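Local coordinates for protein MPT synthase subunit 2 (Burkholderia ambifaria, PDB 7L32) that probably serves as the large, catalytic subunit of molybdopterin synthase, which inserts dithiolene sulfur into precursor Z to make molybdopterin, at residues A26-R29 / A30-K34. Residues are numbered along the deposited sequence; the frame is centred on the assembly and turned at random. Where two conformers were deposited one is given.
Sequences AALR and ARNPK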
ATOM      1  N   ALA A  26       2.543   7.592 -10.291  1.00 28.20           N
ATOM      2  CA  ALA A  26       3.614   8.141 -11.123  1.00 33.05           C
ATOM      3  C   ALA A  26       3.874   9.612 -10.812  1.00 33.32           C
ATOM      4  O   ALA A  26       5.032  10.049 -10.766  1.00 30.53           O
ATOM      5  CB  ALA A  26       3.284   7.977 -12.606  1.00 33.00           C
ATOM      6  N   ALA A  27       2.815  10.393 -10.596  1.00 31.26           N
ATOM      7  CA  ALA A  27       3.012  11.801 -10.267  1.00 32.52           C
ATOM      8  C   ALA A  27       3.703  11.963  -8.914  1.00 27.21           C
ATOM      9  O   ALA A  27       4.585  12.818  -8.769  1.00 29.25           O
ATOM     10  CB  ALA A  27       1.675  12.540 -10.298  1.00 31.88           C
ATOM     11  N   LEU A  28       3.329  11.148  -7.915  1.00 26.41           N
ATOM     12  CA  LEU A  28       4.002  11.218  -6.615  1.00 25.41           C
ATOM     13  C   LEU A  28       5.491  10.895  -6.748  1.00 27.86           C
ATOM     14  O   LEU A  28       6.339  11.582  -6.165  1.00 25.27           O
ATOM     15  CB  LEU A  28       3.330  10.271  -5.609  1.00 24.54           C
ATOM     16  CG  LEU A  28       3.889  10.310  -4.181  1.00 23.20           C
ATOM     17  CD1 LEU A  28       3.724  11.720  -3.597  1.00 22.99           C
ATOM     18  CD2 LEU A  28       3.250   9.253  -3.237  1.00 20.02           C
ATOM     19  N   ARG A  29       5.833   9.858  -7.521  1.00 26.20           N
ATOM     20  CA  ARG A  29       7.240   9.532  -7.740  0.52 25.66           C
ATOM     21  C   ARG A  29       7.964  10.664  -8.454  1.00 29.41           C
ATOM     22  O   ARG A  29       9.129  10.961  -8.155  1.00 28.84           O
ATOM     23  CB  ARG A  29       7.366   8.240  -8.555  0.52 30.71           C
ATOM     24  CG  ARG A  29       6.818   7.000  -7.890  0.52 27.39           C
ATOM     25  CD  ARG A  29       7.297   5.758  -8.654  0.52 32.82           C
ATOM     26  NE  ARG A  29       6.984   4.508  -7.973  0.52 27.95           N
ATOM     27  CZ  ARG A  29       7.689   4.000  -6.970  0.52 30.73           C
ATOM     28  NH1 ARG A  29       8.724   4.642  -6.461  0.52 30.96           N
ATOM     29  NH2 ARG A  29       7.355   2.808  -6.475  0.52 27.68           N
ATOM     30  N   ALA A  30       7.295  11.306  -9.415  1.00 26.41           N
ATOM     31  CA  ALA A  30       7.922  12.407 -10.135  1.00 31.41           C
ATOM     32  C   ALA A  30       8.204  13.602  -9.226  1.00 32.18           C
ATOM     33  O   ALA A  30       9.084  14.407  -9.540  1.00 31.33           O
ATOM     34  CB  ALA A  30       7.053  12.840 -11.320  1.00 32.95           C
ATOM     35  N   ARG A  31       7.466  13.755  -8.129  1.00 25.33           N
ATOM     36  CA  ARG A  31       7.733  14.820  -7.166  1.00 25.71           C
ATOM     37  C   ARG A  31       8.774  14.427  -6.124  1.00 26.99           C
ATOM     38  O   ARG A  31       9.101  15.251  -5.261  1.00 25.84           O
ATOM     39  CB  ARG A  31       6.434  15.278  -6.467  1.00 25.04           C
ATOM     40  CG  ARG A  31       5.428  15.907  -7.441  1.00 28.92           C
ATOM     41  CD  ARG A  31       4.215  16.519  -6.702  1.00 28.91           C
ATOM     42  NE  ARG A  31       3.468  15.570  -5.880  1.00 26.99           N
ATOM     43  CZ  ARG A  31       2.512  14.782  -6.357  1.00 35.17           C
ATOM     44  NH1 ARG A  31       2.235  14.737  -7.655  1.00 34.16           N
ATOM     45  NH2 ARG A  31       1.798  14.045  -5.511  1.00 30.74           N
ATOM     46  N   ASN A  32       9.282  13.191  -6.175  1.00 22.76           N
ATOM     47  CA  ASN A  32      10.206  12.660  -5.168  1.00 24.43           C
ATOM     48  C   ASN A  32      11.288  11.837  -5.861  1.00 27.38           C
ATOM     49  O   ASN A  32      11.331  10.601  -5.757  1.00 25.09           O
ATOM     50  CB  ASN A  32       9.444  11.856  -4.113  1.00 23.50           C
ATOM     51  CG  ASN A  32       8.506  12.736  -3.316  1.00 22.64           C
ATOM     52  OD1 ASN A  32       8.938  13.391  -2.361  1.00 21.27           O
ATOM     53  ND2 ASN A  32       7.238  12.828  -3.744  1.00 20.59           N
ATOM     54  N   PRO A  33      12.199  12.503  -6.576  1.00 24.49           N
ATOM     55  CA  PRO A  33      13.119  11.779  -7.475  1.00 25.71           C
ATOM     56  C   PRO A  33      14.147  10.883  -6.779  1.00 29.40           C
ATOM     57  O   PRO A  33      14.752  10.040  -7.461  1.00 28.88           O
ATOM     58  CB  PRO A  33      13.805  12.910  -8.258  1.00 30.31           C
ATOM     59  CG  PRO A  33      13.717  14.128  -7.333  1.00 29.37           C
ATOM     60  CD  PRO A  33      12.366  13.974  -6.663  1.00 28.80           C
ATOM     61  N   LYS A  34      14.399  11.044  -5.476  1.00 25.27           N
ATOM     62  CA  LYS A  34      15.510  10.348  -4.834  1.00 31.34           C
ATOM     63  C   LYS A  34      15.069   9.265  -3.860  1.00 34.88           C
ATOM     64  O   LYS A  34      15.922   8.646  -3.220  1.00 34.88           O
ATOM     65  CB  LYS A  34      16.431  11.348  -4.113  1.00 27.58           C
ATOM     66  CG  LYS A  34      16.977  12.450  -5.020  1.00 30.79           C
ATOM     67  CD  LYS A  34      17.818  11.891  -6.172  1.00 30.78           C
ATOM     68  CE  LYS A  34      19.210  11.517  -5.702  1.00 37.08           C
ATOM     69  NZ  LYS A  34      20.066  11.197  -6.861  1.00 42.27           N
TER
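N32 reaches back to the last turn of the helix and bonds L28 through its side-chain amide. N32 ND2 lies 2.9 Å from L28 O, and the bond is nearly straight at 168°. The acceptor sits almost in the amide plane of N32. Chi1 of N32 is -65°, which sets CG opposite its own carbonyl carbon and lets the amide swing back to the helix end. ND2 also packs against the methyl L28 CD1. The same L28 O takes a second, weak bond from R31 N.

R31 turns back over the helix as well. Its chain bends at chi3 (-59°), and the guanidinium settles on the last turn with L28 CA over one face, nearer its edge atoms than its centre. R31 NH2 is 3.6 Å from L28 CD1, while R31 NH1 is 3.5 Å from A27 CB. The side chains of L28 and R31 run roughly perpendicular to each other.

The backbone bonds mark the end of the helix. A30 N to A26 O (2.9 Å) and R31 N to A27 O (3.1 Å) are i to i-4 bonds. N32 N then bonds R29 O at 3.0 Å, a step of three residues.

Further out, D85 OD2 accepts a second bond from N32 ND2, which ties the asparagine to strand 85-91. L28 is buried against A105 and V107 of strand 100-108. K34 NZ bonds D47 O of the second subunit.

This is the C-terminal end of helix 21-30, where an asparagine side chain hydrogen-bonds a last-turn carbonyl as the chain leaves for strand 37-44 of the mixed sheet in this MoaE-family subunit.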